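PDB 3K0Z: putative polyketide cyclase from Bacillus cereus, which is of uncharacterised function but, as a putative lipoprotein of the SnoaL-like family with an NTF2-type fold, may act as a polyketide cyclase. Local coordinates for residues A[46-55]-A[76-87]. Residues are numbered along the deposited sequence; the frame is centred on the assembly and turned at random. Where two conformers were deposited one is given.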
loop_
_atom_site.group_PDB
_atom_site.type_symbol
_atom_site.label_atom_id
_atom_site.label_comp_id
_atom_site.label_asym_id
_atom_site.label_seq_id
_atom_site.Cartn_x
_atom_site.Cartn_y
_atom_site.Cartn_z
ATOM N N PHE A 46 6.246 -17.351 2.791
ATOM C CA PHE A 46 7.425 -17.396 1.980
ATOM C C PHE A 46 8.344 -16.227 2.350
ATOM O O PHE A 46 9.531 -16.411 2.591
ATOM C CB PHE A 46 7.092 -17.357 0.500
ATOM C CG PHE A 46 8.304 -17.177 -0.333
ATOM C CD1 PHE A 46 9.244 -18.198 -0.429
ATOM C CD2 PHE A 46 8.565 -15.967 -0.942
ATOM C CE1 PHE A 46 10.419 -18.016 -1.168
ATOM C CE2 PHE A 46 9.717 -15.773 -1.686
ATOM C CZ PHE A 46 10.650 -16.787 -1.793
ATOM N N TRP A 47 7.807 -15.015 2.404
ATOM C CA TRP A 47 8.663 -13.886 2.785
ATOM C C TRP A 47 9.227 -14.060 4.188
ATOM O O TRP A 47 10.352 -13.617 4.445
ATOM C CB TRP A 47 7.937 -12.573 2.668
ATOM C CG TRP A 47 7.609 -12.195 1.226
ATOM C CD1 TRP A 47 6.372 -12.002 0.697
ATOM C CD2 TRP A 47 8.549 -11.983 0.138
ATOM N NE1 TRP A 47 6.474 -11.671 -0.634
ATOM C CE2 TRP A 47 7.797 -11.677 -1.006
ATOM C CE3 TRP A 47 9.947 -12.013 0.040
ATOM C CZ2 TRP A 47 8.391 -11.369 -2.243
ATOM C CZ3 TRP A 47 10.551 -11.739 -1.204
ATOM C CH2 TRP A 47 9.759 -11.430 -2.327
ATOM N N ASP A 48 8.478 -14.699 5.094
ATOM C CA ASP A 48 8.994 -14.902 6.449
ATOM C C ASP A 48 10.077 -15.983 6.506
ATOM O O ASP A 48 11.010 -15.870 7.292
ATOM C CB ASP A 48 7.843 -15.234 7.369
ATOM C CG ASP A 48 8.243 -15.289 8.853
ATOM O OD1 ASP A 48 8.881 -14.362 9.387
ATOM O OD2 ASP A 48 7.920 -16.287 9.484
ATOM N N THR A 49 9.952 -17.018 5.670
ATOM C CA THR A 49 10.801 -18.210 5.745
ATOM C C THR A 49 11.808 -18.443 4.617
ATOM O O THR A 49 12.848 -19.091 4.837
ATOM C CB THR A 49 9.925 -19.471 5.845
ATOM O OG1 THR A 49 9.246 -19.685 4.600
ATOM C CG2 THR A 49 8.905 -19.281 6.952
ATOM N N GLY A 50 11.519 -17.949 3.421
ATOM C CA GLY A 50 12.342 -18.273 2.257
ATOM C C GLY A 50 12.128 -19.684 1.736
ATOM O O GLY A 50 12.906 -20.137 0.921
ATOM N N LYS A 51 11.102 -20.402 2.193
ATOM C CA LYS A 51 10.859 -21.785 1.725
ATOM C C LYS A 51 10.330 -21.784 0.298
ATOM O O LYS A 51 9.117 -21.543 0.069
ATOM C CB LYS A 51 9.878 -22.545 2.633
ATOM C CG LYS A 51 10.423 -23.018 3.981
ATOM N N GLU A 52 11.218 -22.037 -0.663
ATOM C CA GLU A 52 10.869 -21.960 -2.091
ATOM C C GLU A 52 9.777 -22.920 -2.563
ATOM O O GLU A 52 9.113 -22.635 -3.537
ATOM C CB GLU A 52 12.106 -22.109 -2.967
ATOM C CG GLU A 52 13.127 -20.967 -2.775
ATOM C CD GLU A 52 14.336 -21.108 -3.729
ATOM O OE1 GLU A 52 14.385 -22.107 -4.476
ATOM O OE2 GLU A 52 15.192 -20.213 -3.739
ATOM N N GLU A 53 9.540 -24.008 -1.837
ATOM C CA GLU A 53 8.476 -24.929 -2.200
ATOM C C GLU A 53 7.080 -24.287 -2.073
ATOM O O GLU A 53 6.121 -24.779 -2.654
ATOM C CB GLU A 53 8.574 -26.226 -1.429
ATOM C CG GLU A 53 8.249 -26.141 0.071
ATOM C CD GLU A 53 9.473 -25.862 0.945
ATOM O OE1 GLU A 53 10.558 -25.407 0.423
ATOM O OE2 GLU A 53 9.325 -26.100 2.177
ATOM N N LEU A 54 6.980 -23.173 -1.356
ATOM C CA LEU A 54 5.702 -22.429 -1.246
ATOM C C LEU A 54 5.335 -21.730 -2.539
ATOM O O LEU A 54 4.147 -21.500 -2.864
ATOM C CB LEU A 54 5.770 -21.390 -0.117
ATOM C CG LEU A 54 5.751 -21.932 1.313
ATOM C CD1 LEU A 54 5.953 -20.794 2.224
ATOM C CD2 LEU A 54 4.397 -22.709 1.615
ATOM N N ILE A 55 6.339 -21.344 -3.297
ATOM C CA ILE A 55 6.078 -20.525 -4.498
ATOM C C ILE A 55 5.055 -21.116 -5.488
ATOM O O ILE A 55 4.049 -20.480 -5.807
ATOM C CB ILE A 55 7.406 -20.119 -5.190
ATOM C CG1 ILE A 55 8.174 -19.154 -4.288
ATOM C CG2 ILE A 55 7.149 -19.449 -6.554
ATOM C CD1 ILE A 55 9.580 -18.876 -4.735
ATOM N N THR A 76 8.718 -15.477 -10.852
ATOM C CA THR A 76 8.997 -16.375 -9.740
ATOM C C THR A 76 10.500 -16.431 -9.388
ATOM O O THR A 76 10.837 -16.518 -8.216
ATOM C CB THR A 76 8.453 -17.802 -10.003
ATOM O OG1 THR A 76 9.054 -18.330 -11.172
ATOM C CG2 THR A 76 6.921 -17.803 -10.156
ATOM N N GLU A 77 11.394 -16.326 -10.375
ATOM C CA GLU A 77 12.821 -16.405 -10.096
ATOM C C GLU A 77 13.271 -15.196 -9.260
ATOM O O GLU A 77 14.221 -15.281 -8.473
ATOM C CB GLU A 77 13.665 -16.609 -11.385
ATOM C CG GLU A 77 14.007 -15.356 -12.235
ATOM C CD GLU A 77 14.715 -15.686 -13.559
ATOM O OE1 GLU A 77 15.288 -16.779 -13.723
ATOM O OE2 GLU A 77 14.712 -14.832 -14.450
ATOM N N GLY A 78 12.548 -14.093 -9.398
ATOM C CA GLY A 78 12.809 -12.879 -8.618
ATOM C C GLY A 78 12.356 -12.969 -7.174
ATOM O O GLY A 78 12.918 -12.283 -6.306
ATOM N N LEU A 79 11.331 -13.777 -6.908
ATOM C CA LEU A 79 10.921 -14.039 -5.543
ATOM C C LEU A 79 12.030 -14.797 -4.770
ATOM O O LEU A 79 12.348 -14.499 -3.625
ATOM C CB LEU A 79 9.621 -14.855 -5.543
ATOM C CG LEU A 79 8.412 -14.097 -6.150
ATOM C CD1 LEU A 79 7.218 -15.006 -6.228
ATOM C CD2 LEU A 79 8.075 -12.788 -5.371
ATOM N N LYS A 80 12.578 -15.794 -5.427
ATOM C CA LYS A 80 13.691 -16.585 -4.883
ATOM C C LYS A 80 14.935 -15.741 -4.670
ATOM O O LYS A 80 15.646 -15.892 -3.668
ATOM C CB LYS A 80 14.010 -17.704 -5.861
ATOM C CG LYS A 80 12.839 -18.635 -6.087
ATOM C CD LYS A 80 13.180 -19.703 -7.097
ATOM C CE LYS A 80 11.938 -20.456 -7.503
ATOM N NZ LYS A 80 12.280 -21.348 -8.637
ATOM N N PHE A 81 15.222 -14.887 -5.645
ATOM C CA PHE A 81 16.367 -13.981 -5.548
ATOM C C PHE A 81 16.262 -13.069 -4.339
ATOM O O PHE A 81 17.188 -12.981 -3.550
ATOM C CB PHE A 81 16.523 -13.145 -6.810
ATOM C CG PHE A 81 17.644 -12.138 -6.722
ATOM C CD1 PHE A 81 18.947 -12.529 -6.941
ATOM C CD2 PHE A 81 17.396 -10.806 -6.392
ATOM C CE1 PHE A 81 19.996 -11.605 -6.835
ATOM C CE2 PHE A 81 18.444 -9.892 -6.280
ATOM C CZ PHE A 81 19.739 -10.307 -6.484
ATOM N N ALA A 82 15.116 -12.420 -4.186
ATOM C CA ALA A 82 14.876 -11.436 -3.141
ATOM C C ALA A 82 14.989 -11.997 -1.719
ATOM O O ALA A 82 15.573 -11.344 -0.823
ATOM C CB ALA A 82 13.457 -10.744 -3.368
ATOM N N ALA A 83 14.423 -13.172 -1.507
ATOM C CA ALA A 83 14.457 -13.831 -0.204
ATOM C C ALA A 83 15.910 -14.120 0.221
ATOM O O ALA A 83 16.295 -13.858 1.351
ATOM C CB ALA A 83 13.650 -15.121 -0.245
ATOM N N GLN A 84 16.712 -14.651 -0.696
ATOM C CA GLN A 84 18.102 -14.980 -0.407
ATOM C C GLN A 84 18.954 -13.733 -0.275
ATOM O O GLN A 84 19.808 -13.668 0.613
ATOM C CB GLN A 84 18.689 -15.845 -1.522
ATOM C CG GLN A 84 18.054 -17.184 -1.663
ATOM C CD GLN A 84 18.626 -17.956 -2.828
ATOM O OE1 GLN A 84 19.705 -18.505 -2.725
ATOM N NE2 GLN A 84 17.910 -17.958 -3.960
ATOM N N ASN A 85 18.697 -12.739 -1.153
ATOM C CA ASN A 85 19.495 -11.527 -1.217
ATOM C C ASN A 85 19.318 -10.742 0.091
ATOM O O ASN A 85 20.280 -10.324 0.695
ATOM C CB ASN A 85 19.079 -10.702 -2.448
ATOM C CG ASN A 85 19.925 -9.446 -2.656
ATOM O OD1 ASN A 85 21.145 -9.515 -2.786
ATOM N ND2 ASN A 85 19.261 -8.288 -2.698
ATOM N N PHE A 86 18.080 -10.598 0.549
ATOM C CA PHE A 86 17.826 -9.900 1.791
ATOM C C PHE A 86 18.578 -10.518 2.996
ATOM O O PHE A 86 19.196 -9.805 3.790
ATOM C CB PHE A 86 16.328 -9.866 2.061
ATOM C CG PHE A 86 15.945 -8.856 3.089
ATOM C CD1 PHE A 86 15.929 -9.179 4.434
ATOM C CD2 PHE A 86 15.653 -7.571 2.711
ATOM C CE1 PHE A 86 15.583 -8.222 5.386
ATOM C CE2 PHE A 86 15.292 -6.635 3.642
ATOM C CZ PHE A 86 15.249 -6.963 4.982
ATOM N N ARG A 87 18.565 -11.835 3.107
ATOM C CA ARG A 87 19.199 -12.534 4.238
ATOM C C ARG A 87 20.712 -12.464 4.289
ATOM O O ARG A 87 21.303 -12.713 5.326
ATOM C CB ARG A 87 18.722 -13.970 4.276
ATOM C CG ARG A 87 17.327 -14.090 4.854
ATOM C CD ARG A 87 16.547 -15.437 4.444
ATOM N NE ARG A 87 15.209 -15.406 5.075
ATOM C CZ ARG A 87 14.124 -14.832 4.579
ATOM N NH1 ARG A 87 14.103 -14.288 3.361
ATOM N NH2 ARG A 87 13.016 -14.863 5.299
HETATM O O HOH W 1 14.094 -16.460 7.734
HETATM O O HOH W 2 17.134 -19.806 -5.815
#
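R87 has CG anti to its carbonyl carbon (chi1 -77°) and is extended from CG to NE, which carries its guanidinium to the last turn of the helix that ends at T49, while F46, its CG anti to the backbone N (chi1 171°), places the CE2-CZ end of its ring against L79 and A83. R87 NH2 donates an almost straight bond to W47 O (3.1 Å, 173°) that lies in the guanidinium plane but meets the carbonyl from above its own plane. A weak second bond from the same nitrogen reaches D48 O, and NH1 turns back to A83 O at 3.0 Å. Water 1 bridges R87 NE and D48 O. Together these near-planar partners fix the group's rotation, its edge turned to the helix-end carbonyls, whose dipole would probably favour its positive charge; G50 N lies over one face, offset toward the rim.

Beside these bonds, F46 CZ touches A83 CB at 3.8 Å, and the ring edge abuts L79 O. W47 meets L79 CD2 through CZ2 (3.4 Å) and A82 CB at its ring edge. I55 CD1 packs on K80 CG (3.5 Å), across whose aliphatic chain the E52 carboxylate lies; water 2 links E52 OE2 to Q84 NE2, weakly on the amide side.

The contact joins helices 30-49 and 76-87 beside the curved sheet, as in NTF2-like alpha+beta folds; R87 and D48 also touch strand 93-103, and L79 and T76 reach strand 59-60.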